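Local structure of carbohydrate esterase family 2 (CE2) (Chaetomium olivicolor, 4XVH) at residues Ile35-Asp45 with Arg80-Phe91; Arg110-Val121 with Leu152-Gly163. The protein probably removes acetyl groups from xylan or related plant polysaccharides, joining a jelly-roll carbohydrate-binding domain to an SGNH-type hydrolase domain. All coordinates share one frame; numbering follows the deposited sequence.

Interaction 1: residues Ile35-Asp45 with Arg80-Phe91. With PEU (2,5,8,11,14,17,20,23,26,29,32,35,38,41,44,47,50,53,56,59,62,65,68,71,74,77,80-heptacosaoxadooctacontan-82-ol), chain C.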
loop_
_atom_site.group_PDB
_atom_site.type_symbol
_atom_site.label_atom_id
_atom_site.label_comp_id
_atom_site.label_asym_id
_atom_site.label_seq_id
_atom_site.Cartn_x
_atom_site.Cartn_y
_atom_site.Cartn_z
ATOM N N ILE A 35 -2.269 -12.100 19.630
ATOM C CA ILE A 35 -1.019 -11.809 18.955
ATOM C C ILE A 35 0.011 -12.846 19.361
ATOM O O ILE A 35 0.316 -13.001 20.538
ATOM C CB ILE A 35 -0.519 -10.394 19.287
ATOM C CG1 ILE A 35 -1.466 -9.365 18.645
ATOM C CG2 ILE A 35 0.937 -10.199 18.829
ATOM C CD1 ILE A 35 -1.012 -7.932 18.765
ATOM N N ALA A 36 0.531 -13.561 18.375
ATOM C CA ALA A 36 1.515 -14.592 18.631
ATOM C C ALA A 36 2.850 -13.942 18.957
ATOM O O ALA A 36 3.500 -14.298 19.926
ATOM C CB ALA A 36 1.628 -15.530 17.431
ATOM N N SER A 37 3.238 -12.951 18.164
ATOM C CA SER A 37 4.472 -12.240 18.432
ATOM C C SER A 37 4.472 -10.925 17.702
ATOM O O SER A 37 3.756 -10.748 16.712
ATOM C CB SER A 37 5.690 -13.069 18.005
ATOM O OG SER A 37 5.911 -13.020 16.605
ATOM N N VAL A 38 5.289 -9.996 18.167
ATOM C CA VAL A 38 5.388 -8.745 17.443
ATOM C C VAL A 38 6.868 -8.389 17.353
ATOM O O VAL A 38 7.639 -8.683 18.272
ATOM C CB VAL A 38 4.525 -7.634 18.098
ATOM C CG1 VAL A 38 4.787 -7.536 19.568
ATOM C CG2 VAL A 38 4.773 -6.330 17.446
ATOM N N SER A 39 7.292 -7.860 16.206
ATOM C CA SER A 39 8.668 -7.397 16.091
ATOM C C SER A 39 8.705 -5.953 15.616
ATOM O O SER A 39 7.815 -5.518 14.873
ATOM C CB SER A 39 9.483 -8.292 15.155
ATOM O OG SER A 39 8.844 -8.471 13.919
ATOM N N GLY A 40 9.725 -5.231 16.081
ATOM C CA GLY A 40 9.940 -3.841 15.730
ATOM C C GLY A 40 8.771 -2.976 16.135
ATOM O O GLY A 40 8.155 -3.202 17.184
ATOM N N THR A 41 8.449 -1.978 15.323
ATOM C CA THR A 41 7.358 -1.093 15.705
ATOM C C THR A 41 6.275 -1.196 14.634
ATOM O O THR A 41 6.553 -1.537 13.485
ATOM C CB THR A 41 7.813 0.394 15.899
ATOM O OG1 THR A 41 8.553 0.819 14.755
ATOM C CG2 THR A 41 8.665 0.586 17.178
ATOM N N ASN A 42 5.038 -0.946 15.042
ATOM C CA ASN A 42 3.871 -1.191 14.199
ATOM C C ASN A 42 2.777 -0.239 14.598
ATOM O O ASN A 42 2.786 0.248 15.732
ATOM C CB ASN A 42 3.349 -2.626 14.363
ATOM C CG ASN A 42 4.389 -3.659 14.052
ATOM O OD1 ASN A 42 4.575 -4.037 12.897
ATOM N ND2 ASN A 42 5.112 -4.100 15.080
ATOM N N SER A 43 1.800 -0.009 13.722
ATOM C CA SER A 43 0.552 0.582 14.216
ATOM C C SER A 43 -0.570 0.059 13.359
ATOM O O SER A 43 -0.351 -0.321 12.215
ATOM C CB SER A 43 0.573 2.116 14.215
ATOM O OG SER A 43 0.625 2.647 12.913
ATOM N N VAL A 44 -1.754 0.013 13.940
ATOM C CA VAL A 44 -2.912 -0.528 13.279
ATOM C C VAL A 44 -4.071 0.387 13.567
ATOM O O VAL A 44 -4.070 1.098 14.599
ATOM C CB VAL A 44 -3.272 -1.971 13.789
ATOM C CG1 VAL A 44 -2.129 -2.961 13.553
ATOM C CG2 VAL A 44 -3.641 -1.910 15.280
ATOM N N ASP A 45 -5.045 0.362 12.663
ATOM C CA ASP A 45 -6.383 0.908 12.890
ATOM C C ASP A 45 -7.301 -0.211 13.331
ATOM O O ASP A 45 -7.363 -1.239 12.649
ATOM C CB ASP A 45 -6.964 1.511 11.608
ATOM C CG ASP A 45 -6.458 2.896 11.310
ATOM O OD1 ASP A 45 -5.682 3.464 12.118
ATOM O OD2 ASP A 45 -6.889 3.443 10.267
ATOM N N ARG A 80 -6.688 -3.105 10.428
ATOM C CA ARG A 80 -5.767 -2.917 9.324
ATOM C C ARG A 80 -4.442 -2.276 9.720
ATOM O O ARG A 80 -4.433 -1.312 10.492
ATOM C CB ARG A 80 -6.427 -2.084 8.257
ATOM C CG ARG A 80 -7.316 -2.933 7.355
ATOM C CD ARG A 80 -7.818 -2.073 6.299
ATOM N NE ARG A 80 -8.814 -2.671 5.406
ATOM C CZ ARG A 80 -8.544 -3.475 4.380
ATOM N NH1 ARG A 80 -7.310 -3.903 4.162
ATOM N NH2 ARG A 80 -9.527 -3.880 3.591
ATOM N N ARG A 81 -3.342 -2.819 9.237
ATOM C CA ARG A 81 -2.035 -2.278 9.471
ATOM C C ARG A 81 -1.896 -0.919 8.819
ATOM O O ARG A 81 -2.123 -0.776 7.676
ATOM C CB ARG A 81 -0.973 -3.161 8.850
ATOM C CG ARG A 81 -0.055 -3.873 9.786
ATOM C CD ARG A 81 0.751 -4.895 9.038
ATOM N NE ARG A 81 2.101 -4.573 8.652
ATOM C CZ ARG A 81 3.072 -4.247 9.471
ATOM N NH1 ARG A 81 2.827 -4.043 10.724
ATOM N NH2 ARG A 81 4.263 -4.055 9.015
ATOM N N ARG A 82 -1.409 0.031 9.566
ATOM C CA ARG A 82 -1.122 1.363 9.040
ATOM C C ARG A 82 0.291 1.437 8.439
ATOM O O ARG A 82 0.564 2.282 7.576
ATOM C CB ARG A 82 -1.210 2.408 10.173
ATOM C CG ARG A 82 -2.592 2.589 10.778
ATOM C CD ARG A 82 -2.502 3.170 12.169
ATOM N NE ARG A 82 -1.850 4.479 12.228
ATOM C CZ ARG A 82 -2.470 5.648 12.000
ATOM N NH1 ARG A 82 -3.768 5.695 11.701
ATOM N NH2 ARG A 82 -1.792 6.797 12.109
ATOM N N SER A 83 1.190 0.590 8.959
ATOM C CA SER A 83 2.626 0.745 8.755
ATOM C C SER A 83 3.232 -0.363 7.907
ATOM O O SER A 83 2.509 -1.216 7.370
ATOM C CB SER A 83 3.350 0.804 10.118
ATOM O OG SER A 83 3.055 -0.348 10.896
ATOM N N GLU A 84 4.561 -0.389 7.809
ATOM C CA GLU A 84 5.206 -1.195 6.764
ATOM C C GLU A 84 6.264 -2.161 7.318
ATOM O O GLU A 84 6.725 -2.008 8.449
ATOM C CB GLU A 84 5.843 -0.260 5.722
ATOM C CG GLU A 84 7.070 0.493 6.299
ATOM C CD GLU A 84 7.717 1.403 5.266
ATOM O OE1 GLU A 84 8.263 0.866 4.261
ATOM O OE2 GLU A 84 7.648 2.644 5.456
ATOM N N PRO A 85 6.656 -3.153 6.515
ATOM C CA PRO A 85 7.575 -4.178 7.020
ATOM C C PRO A 85 8.907 -3.633 7.519
ATOM O O PRO A 85 9.489 -4.221 8.434
ATOM C CB PRO A 85 7.804 -5.093 5.805
ATOM C CG PRO A 85 6.886 -4.641 4.746
ATOM C CD PRO A 85 6.053 -3.515 5.222
ATOM N N ALA A 86 9.361 -2.522 6.952
ATOM C CA ALA A 86 10.677 -2.005 7.302
ATOM C C ALA A 86 10.760 -1.665 8.786
ATOM O O ALA A 86 11.841 -1.704 9.352
ATOM C CB ALA A 86 11.026 -0.760 6.472
ATOM N N TYR A 87 9.624 -1.327 9.403
ATOM C CA TYR A 87 9.617 -0.931 10.813
ATOM C C TYR A 87 9.322 -2.114 11.737
ATOM O O TYR A 87 9.731 -2.118 12.894
ATOM C CB TYR A 87 8.601 0.191 11.064
ATOM C CG TYR A 87 9.072 1.551 10.583
ATOM C CD1 TYR A 87 9.895 2.352 11.376
ATOM C CD2 TYR A 87 8.725 2.020 9.312
ATOM C CE1 TYR A 87 10.341 3.587 10.923
ATOM C CE2 TYR A 87 9.168 3.268 8.856
ATOM C CZ TYR A 87 9.973 4.042 9.666
ATOM O OH TYR A 87 10.406 5.271 9.186
ATOM N N GLY A 88 8.592 -3.105 11.223
ATOM C CA GLY A 88 8.337 -4.338 11.972
ATOM C C GLY A 88 7.150 -5.084 11.401
ATOM O O GLY A 88 6.640 -4.718 10.348
ATOM N N SER A 89 6.695 -6.117 12.088
ATOM C CA SER A 89 5.470 -6.794 11.679
ATOM C C SER A 89 4.729 -7.379 12.890
ATOM O O SER A 89 5.265 -7.403 13.989
ATOM C CB SER A 89 5.778 -7.884 10.653
ATOM O OG SER A 89 6.615 -8.868 11.213
ATOM N N ILE A 90 3.489 -7.821 12.681
ATOM C CA ILE A 90 2.711 -8.463 13.737
ATOM C C ILE A 90 2.374 -9.894 13.324
ATOM O O ILE A 90 1.885 -10.120 12.215
ATOM C CB ILE A 90 1.399 -7.694 14.051
ATOM C CG1 ILE A 90 1.732 -6.271 14.526
ATOM C CG2 ILE A 90 0.604 -8.458 15.115
ATOM C CD1 ILE A 90 0.583 -5.254 14.364
ATOM N N PHE A 91 2.672 -10.869 14.177
ATOM C CA PHE A 91 2.251 -12.242 13.879
ATOM C C PHE A 91 0.981 -12.560 14.669
ATOM O O PHE A 91 1.005 -12.541 15.905
ATOM C CB PHE A 91 3.362 -13.240 14.205
ATOM C CG PHE A 91 4.556 -13.157 13.272
ATOM C CD1 PHE A 91 5.496 -12.138 13.405
ATOM C CD2 PHE A 91 4.750 -14.120 12.286
ATOM C CE1 PHE A 91 6.605 -12.075 12.540
ATOM C CE2 PHE A 91 5.856 -14.071 11.426
ATOM C CZ PHE A 91 6.779 -13.052 11.562
HETATM C CAA PEU C . 13.134 -4.390 12.334
HETATM O OAB PEU C . 13.940 -3.220 12.113
HETATM C CAC PEU C . 15.327 -3.544 11.711
HETATM C CAD PEU C . 16.376 -2.404 11.431
HETATM O OAE PEU C . 16.625 -1.552 12.575
HETATM C CAF PEU C . 15.458 -0.788 13.015
HETATM C CAG PEU C . 14.926 0.410 12.210
HETATM O OAH PEU C . 14.592 0.213 10.827
HETATM C CAI PEU C . 13.942 1.393 10.278
HETATM C CAJ PEU C . 13.816 1.348 8.750
HETATM O OAK PEU C . 13.116 2.520 8.256
HETATM C CAL PEU C . 13.397 2.686 6.850
HETATM C CAM PEU C . 12.724 3.901 6.220
HETATM O OAN PEU C . 13.346 3.979 4.921
HETATM C CAO PEU C . 12.962 5.137 4.147
HETATM C CAP PEU C . 14.151 5.165 3.209
HETATM O OAQ PEU C . 14.422 6.114 2.148
HETATM C CAR PEU C . 14.421 7.541 2.468
HETATM C CAS PEU C . 13.096 8.324 2.646
HETATM O OAT PEU C . 12.260 8.386 1.422
HETATM C CAU PEU C . 11.770 7.112 0.903
HETATM C CAV PEU C . 10.938 7.298 -0.383
HETATM O OAW PEU C . 10.370 6.099 -0.968
HETATM O O HOH W 1 8.961 -7.886 11.189
HETATM O O HOH W 2 5.406 -1.807 10.868
HETATM O O HOH W 3 11.203 -0.019 14.295
#
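Asn42 meets Arg81 amide to guanidinium, the two planes 54° apart, and NH1 of Arg81 gives a 2.8 Å hydrogen bond to OD1 of Asn42. A bend at the third torsion of the arginine (chi3 99°) brings the guanidinium across to the amide, and its NH2 also binds the carbonyl of Gly88. On its donor side, Asn42 ND2 binds Ser39 O at 3.1 Å, reaching that carbonyl from the face opposite Ser89 N. An amide suits the place because OD1 can accept while ND2 donates; a leucine in place of Asn42 would probably leave Arg81 NH1 without its acceptor and the turn after Ser39 less firmly tied. Ile90 slides past the asparagine in the opposite direction, and its CD1 packs against Val44 CG1 at 3.6 Å, while its CG2 branch turns to Ile35. Arg82 crosses Asp45 at about a right angle; NH1 of Arg82 forms a salt bridge to the syn side of Asp45 OD1 at 3.0 Å, and its NH2 pairs with Asp126. Gly40 and Gly88 lie opposite each other, their CA atoms 4.1 Å apart, where a CB on either would strike the facing strand. Further along, Ala36 and Ser37 both donate to Phe91 O, a classic beta bulge. One face of the Tyr87 ring receives OAK of the bound polyether, and its hydroxyl is bonded to Asn133. Strand 88-97 pairs with strand 31-40, which strand 63-65 flanks beyond, whereas strand 73-81 pairs with strand 44-48 beside strand 54-56, so the contact joins two antiparallel sheets of the jelly roll.

Interaction 2: residues Arg110-Val121 with Leu152-Gly163. With PEU (2,5,8,11,14,17,20,23,26,29,32,35,38,41,44,47,50,53,56,59,62,65,68,71,74,77,80-heptacosaoxadooctacontan-82-ol), chain C.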
loop_
_atom_site.group_PDB
_atom_site.type_symbol
_atom_site.label_atom_id
_atom_site.label_comp_id
_atom_site.label_asym_id
_atom_site.label_seq_id
_atom_site.Cartn_x
_atom_site.Cartn_y
_atom_site.Cartn_z
ATOM N N ARG A 110 -15.034 -6.716 -6.345
ATOM C CA ARG A 110 -14.000 -5.899 -6.982
ATOM C C ARG A 110 -12.692 -5.985 -6.205
ATOM O O ARG A 110 -12.709 -5.977 -4.981
ATOM C CB ARG A 110 -14.431 -4.441 -7.079
ATOM C CG ARG A 110 -15.671 -4.241 -7.947
ATOM C CD ARG A 110 -16.115 -2.779 -7.867
ATOM N NE ARG A 110 -17.263 -2.579 -8.768
ATOM C CZ ARG A 110 -17.961 -1.449 -8.827
ATOM N NH1 ARG A 110 -17.592 -0.413 -8.064
ATOM N NH2 ARG A 110 -19.003 -1.358 -9.668
ATOM N N GLN A 111 -11.572 -6.077 -6.911
ATOM C CA GLN A 111 -10.279 -6.286 -6.227
ATOM C C GLN A 111 -9.198 -5.461 -6.902
ATOM O O GLN A 111 -9.112 -5.437 -8.148
ATOM C CB GLN A 111 -9.874 -7.789 -6.255
ATOM C CG GLN A 111 -10.892 -8.745 -5.575
ATOM C CD GLN A 111 -10.498 -10.227 -5.717
ATOM O OE1 GLN A 111 -9.847 -10.599 -6.681
ATOM N NE2 GLN A 111 -10.880 -11.063 -4.742
ATOM N N ILE A 112 -8.337 -4.838 -6.102
ATOM C CA ILE A 112 -7.320 -3.939 -6.644
ATOM C C ILE A 112 -5.955 -4.141 -5.967
ATOM O O ILE A 112 -5.867 -4.120 -4.735
ATOM C CB ILE A 112 -7.771 -2.459 -6.452
ATOM C CG1 ILE A 112 -9.081 -2.171 -7.216
ATOM C CG2 ILE A 112 -6.695 -1.500 -6.863
ATOM C CD1 ILE A 112 -9.572 -0.710 -7.032
ATOM N N ASP A 113 -4.898 -4.298 -6.758
ATOM C CA ASP A 113 -3.533 -4.262 -6.217
ATOM C C ASP A 113 -2.981 -2.839 -6.298
ATOM O O ASP A 113 -3.171 -2.145 -7.303
ATOM C CB ASP A 113 -2.592 -5.187 -6.990
ATOM C CG ASP A 113 -2.614 -6.626 -6.470
ATOM O OD1 ASP A 113 -3.511 -6.948 -5.663
ATOM O OD2 ASP A 113 -1.752 -7.439 -6.886
ATOM N N ILE A 114 -2.267 -2.422 -5.253
ATOM C CA ILE A 114 -1.596 -1.131 -5.272
ATOM C C ILE A 114 -0.123 -1.329 -4.958
ATOM O O ILE A 114 0.214 -1.774 -3.876
ATOM C CB ILE A 114 -2.213 -0.188 -4.251
ATOM C CG1 ILE A 114 -3.758 -0.298 -4.322
ATOM C CG2 ILE A 114 -1.701 1.234 -4.484
ATOM C CD1 ILE A 114 -4.463 -0.064 -3.019
ATOM N N ILE A 115 0.751 -1.012 -5.907
ATOM C CA ILE A 115 2.162 -1.368 -5.775
ATOM C C ILE A 115 3.000 -0.095 -5.787
ATOM O O ILE A 115 2.837 0.712 -6.698
ATOM C CB ILE A 115 2.626 -2.275 -6.925
ATOM C CG1 ILE A 115 1.733 -3.531 -7.020
ATOM C CG2 ILE A 115 4.123 -2.629 -6.744
ATOM C CD1 ILE A 115 1.817 -4.260 -8.395
ATOM N N GLY A 116 3.891 0.085 -4.806
ATOM C CA GLY A 116 4.694 1.290 -4.814
ATOM C C GLY A 116 5.719 1.412 -3.718
ATOM O O GLY A 116 6.227 0.402 -3.188
ATOM N N ASP A 117 6.032 2.662 -3.380
ATOM C CA ASP A 117 7.072 2.943 -2.408
ATOM C C ASP A 117 6.472 3.620 -1.167
ATOM O O ASP A 117 5.341 3.341 -0.787
ATOM C CB ASP A 117 8.143 3.832 -3.038
ATOM C CG ASP A 117 7.562 5.095 -3.696
ATOM O OD1 ASP A 117 6.520 5.614 -3.243
ATOM O OD2 ASP A 117 8.156 5.575 -4.681
ATOM N N SER A 118 7.220 4.545 -0.571
ATOM C CA SER A 118 6.785 5.176 0.669
ATOM C C SER A 118 5.436 5.918 0.479
ATOM O O SER A 118 4.637 6.049 1.409
ATOM C CB SER A 118 7.875 6.147 1.145
ATOM O OG SER A 118 7.984 7.208 0.218
ATOM N N ILE A 119 5.203 6.435 -0.722
ATOM C CA ILE A 119 3.965 7.170 -0.983
ATOM C C ILE A 119 2.756 6.217 -0.894
ATOM O O ILE A 119 1.676 6.560 -0.347
ATOM C CB ILE A 119 4.026 7.856 -2.364
ATOM C CG1 ILE A 119 5.236 8.811 -2.388
ATOM C CG2 ILE A 119 2.711 8.603 -2.683
ATOM C CD1 ILE A 119 5.547 9.358 -3.795
ATOM N N THR A 120 2.957 5.000 -1.384
ATOM C CA THR A 120 1.912 3.993 -1.367
ATOM C C THR A 120 1.776 3.358 0.008
ATOM O O THR A 120 0.674 2.978 0.424
ATOM C CB THR A 120 2.208 2.955 -2.466
ATOM O OG1 THR A 120 2.192 3.655 -3.715
ATOM C CG2 THR A 120 1.236 1.815 -2.480
ATOM N N VAL A 121 2.885 3.280 0.735
ATOM C CA VAL A 121 2.821 2.877 2.131
ATOM C C VAL A 121 1.950 3.833 2.936
ATOM O O VAL A 121 1.083 3.408 3.699
ATOM C CB VAL A 121 4.218 2.861 2.789
ATOM C CG1 VAL A 121 4.077 2.743 4.318
ATOM C CG2 VAL A 121 5.080 1.718 2.217
ATOM N N LEU A 152 -14.491 2.747 -4.575
ATOM C CA LEU A 152 -14.995 1.795 -5.582
ATOM C C LEU A 152 -15.607 0.557 -4.918
ATOM O O LEU A 152 -16.046 -0.362 -5.601
ATOM C CB LEU A 152 -13.862 1.368 -6.510
ATOM C CG LEU A 152 -13.263 2.561 -7.285
ATOM C CD1 LEU A 152 -12.037 2.103 -8.021
ATOM C CD2 LEU A 152 -14.325 3.124 -8.233
ATOM N N GLY A 153 -15.627 0.528 -3.595
ATOM C CA GLY A 153 -16.176 -0.619 -2.906
ATOM C C GLY A 153 -15.326 -1.872 -3.151
ATOM O O GLY A 153 -15.859 -2.985 -3.110
ATOM N N ALA A 154 -14.023 -1.698 -3.391
ATOM C CA ALA A 154 -13.167 -2.840 -3.714
ATOM C C ALA A 154 -12.270 -3.292 -2.560
ATOM O O ALA A 154 -11.774 -2.468 -1.801
ATOM C CB ALA A 154 -12.282 -2.524 -4.916
ATOM N N ASP A 155 -12.051 -4.607 -2.461
ATOM C CA ASP A 155 -10.971 -5.126 -1.622
ATOM C C ASP A 155 -9.654 -4.707 -2.268
ATOM O O ASP A 155 -9.593 -4.418 -3.478
ATOM C CB ASP A 155 -11.044 -6.666 -1.492
ATOM C CG ASP A 155 -11.787 -7.108 -0.239
ATOM O OD1 ASP A 155 -11.901 -6.304 0.709
ATOM O OD2 ASP A 155 -12.276 -8.245 -0.199
ATOM N N TYR A 156 -8.585 -4.677 -1.494
ATOM C CA TYR A 156 -7.324 -4.268 -2.088
ATOM C C TYR A 156 -6.168 -5.032 -1.431
ATOM O O TYR A 156 -6.330 -5.684 -0.381
ATOM C CB TYR A 156 -7.119 -2.745 -1.971
ATOM C CG TYR A 156 -7.211 -2.249 -0.545
ATOM C CD1 TYR A 156 -6.091 -2.237 0.276
ATOM C CD2 TYR A 156 -8.425 -1.796 -0.012
ATOM C CE1 TYR A 156 -6.157 -1.785 1.581
ATOM C CE2 TYR A 156 -8.498 -1.347 1.300
ATOM C CZ TYR A 156 -7.353 -1.338 2.080
ATOM O OH TYR A 156 -7.384 -0.900 3.377
ATOM N N SER A 157 -5.027 -4.970 -2.092
ATOM C CA SER A 157 -3.781 -5.496 -1.585
ATOM C C SER A 157 -2.697 -4.477 -1.877
ATOM O O SER A 157 -2.464 -4.134 -3.042
ATOM C CB SER A 157 -3.429 -6.831 -2.242
ATOM O OG SER A 157 -2.200 -7.287 -1.735
ATOM N N VAL A 158 -2.083 -3.964 -0.809
ATOM C CA VAL A 158 -0.972 -3.034 -0.933
ATOM C C VAL A 158 0.332 -3.814 -0.832
ATOM O O VAL A 158 0.551 -4.548 0.137
ATOM C CB VAL A 158 -0.997 -1.953 0.175
ATOM C CG1 VAL A 158 0.244 -1.058 0.087
ATOM C CG2 VAL A 158 -2.268 -1.102 0.062
ATOM N N VAL A 159 1.174 -3.664 -1.843
ATOM C CA VAL A 159 2.512 -4.215 -1.814
ATOM C C VAL A 159 3.462 -3.065 -2.015
ATOM O O VAL A 159 3.650 -2.607 -3.139
ATOM C CB VAL A 159 2.738 -5.280 -2.896
ATOM C CG1 VAL A 159 4.149 -5.862 -2.746
ATOM C CG2 VAL A 159 1.723 -6.394 -2.727
ATOM N N ALA A 160 4.052 -2.586 -0.923
ATOM C CA ALA A 160 4.829 -1.346 -0.982
ATOM C C ALA A 160 5.849 -1.305 0.113
ATOM O O ALA A 160 5.639 -1.897 1.168
ATOM C CB ALA A 160 3.917 -0.148 -0.883
ATOM N N TRP A 161 6.958 -0.597 -0.122
ATOM C CA TRP A 161 8.068 -0.614 0.825
ATOM C C TRP A 161 8.801 0.727 0.637
ATOM O O TRP A 161 9.140 1.079 -0.485
ATOM C CB TRP A 161 8.992 -1.818 0.539
ATOM C CG TRP A 161 10.113 -2.049 1.502
ATOM C CD1 TRP A 161 11.006 -1.126 1.988
ATOM C CD2 TRP A 161 10.481 -3.312 2.091
ATOM N NE1 TRP A 161 11.895 -1.746 2.863
ATOM C CE2 TRP A 161 11.590 -3.083 2.935
ATOM C CE3 TRP A 161 9.966 -4.613 1.994
ATOM C CZ2 TRP A 161 12.201 -4.114 3.669
ATOM C CZ3 TRP A 161 10.580 -5.637 2.717
ATOM C CH2 TRP A 161 11.680 -5.380 3.541
ATOM N N SER A 162 9.005 1.473 1.718
ATOM C CA SER A 162 9.614 2.798 1.586
ATOM C C SER A 162 11.034 2.705 1.029
ATOM O O SER A 162 11.807 1.830 1.431
ATOM C CB SER A 162 9.621 3.526 2.929
ATOM O OG SER A 162 8.277 3.870 3.243
ATOM N N GLY A 163 11.347 3.604 0.101
ATOM C CA GLY A 163 12.690 3.739 -0.433
ATOM C C GLY A 163 12.914 2.884 -1.660
ATOM O O GLY A 163 13.959 2.995 -2.299
HETATM C CAA PEU C . 13.134 -4.390 12.334
HETATM O OAB PEU C . 13.940 -3.220 12.113
HETATM C CAC PEU C . 15.327 -3.544 11.711
HETATM C CAD PEU C . 16.376 -2.404 11.431
HETATM O OAE PEU C . 16.625 -1.552 12.575
HETATM C CAF PEU C . 15.458 -0.788 13.015
HETATM C CAG PEU C . 14.926 0.410 12.210
HETATM O OAH PEU C . 14.592 0.213 10.827
HETATM C CAI PEU C . 13.942 1.393 10.278
HETATM C CAJ PEU C . 13.816 1.348 8.750
HETATM O OAK PEU C . 13.116 2.520 8.256
HETATM C CAL PEU C . 13.397 2.686 6.850
HETATM C CAM PEU C . 12.724 3.901 6.220
HETATM O OAN PEU C . 13.346 3.979 4.921
HETATM C CAO PEU C . 12.962 5.137 4.147
HETATM C CAP PEU C . 14.151 5.165 3.209
HETATM O OAQ PEU C . 14.422 6.114 2.148
HETATM C CAR PEU C . 14.421 7.541 2.468
HETATM C CAS PEU C . 13.096 8.324 2.646
HETATM O OAT PEU C . 12.260 8.386 1.422
HETATM C CAU PEU C . 11.770 7.112 0.903
HETATM C CAV PEU C . 10.938 7.298 -0.383
HETATM O OAW PEU C . 10.370 6.099 -0.968
HETATM O O HOH W 4 -17.068 -4.882 -4.965
HETATM O O HOH W 5 -12.476 -9.757 -2.314
#
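Ile112, Ile114 and Gly116 exchange backbone hydrogen bonds with Asp155, Ser157 and Val159 in a parallel ladder, the strands 4.6 Å apart at their axes. The ladder opens with Asp155 N to Arg110 O and closes with a weak bond from Trp161 N to Gly116 O. Among side-chain polar contacts, the extended Arg110 chain carries NH1 to Leu152 O at 2.9 Å, while its guanidinium also makes a cation-pi contact with Trp329. A water joins Gln111 NE2 to Asp155 OD2; Gln111 OE1 takes a bond from Ser204 N, and the carboxylate is further paired with Arg3. Asp113 sets OD1 beside Ser157 CB, but its carboxylate is bonded to Tyr185 and Trp203, so that both oxygens of this buried acid have partners.

These are neighbouring strands of the parallel sheet of an SGNH hydrolase, and Gly116-Asp117-Ser118 is the Gly-Asp-Ser signature at the end of the first. Asp117 caps the following helix, OD1 accepting from Ile119 N. Gly116 is a glycine because a CB would collide with Thr120 OG1. Ser118 OG is bonded to His306 NE2, consistent with the nucleophile of related enzymes, and lies 2.9 Å from OAW of the polyether. Gly163 N donates to the same OAW at 2.9 Å, in keeping with the oxyanion-hole glycine of relatives.

Apolar contacts cover the face with Ile112 and Ile114. CD1 of Ile112 meets Leu152 CD1 at 3.9 Å, the side chains crossing at about a right angle. CD1 of Ile114 touches both Tyr156 CB and Val158 CG2. Small Ala160 accepts Thr120 CG2 at 3.7 Å from its CB, and Val121 CG2 packs on the same methyl.

Overall arrangement
Interactions 1 and 2 follow one another along the chain and lie in different domains, their centres about 17 Å apart. They meet directly where Glu84 OE2 comes within 2.6 Å of Ser162 OG, a probable hydrogen bond that ties the loop of 80-91 to the residue just before Gly163. Glu84 also packs on Val121, with OE2 3.7 Å from its CG1. The same polyether chain runs over both: Ala86 and Tyr87 border one stretch of it, while Ser118 and Gly163 meet its OAW end, where His306 and Asn215 also line the pocket. The carbohydrate-binding domain thus supplies part of the wall leading to the probable active site.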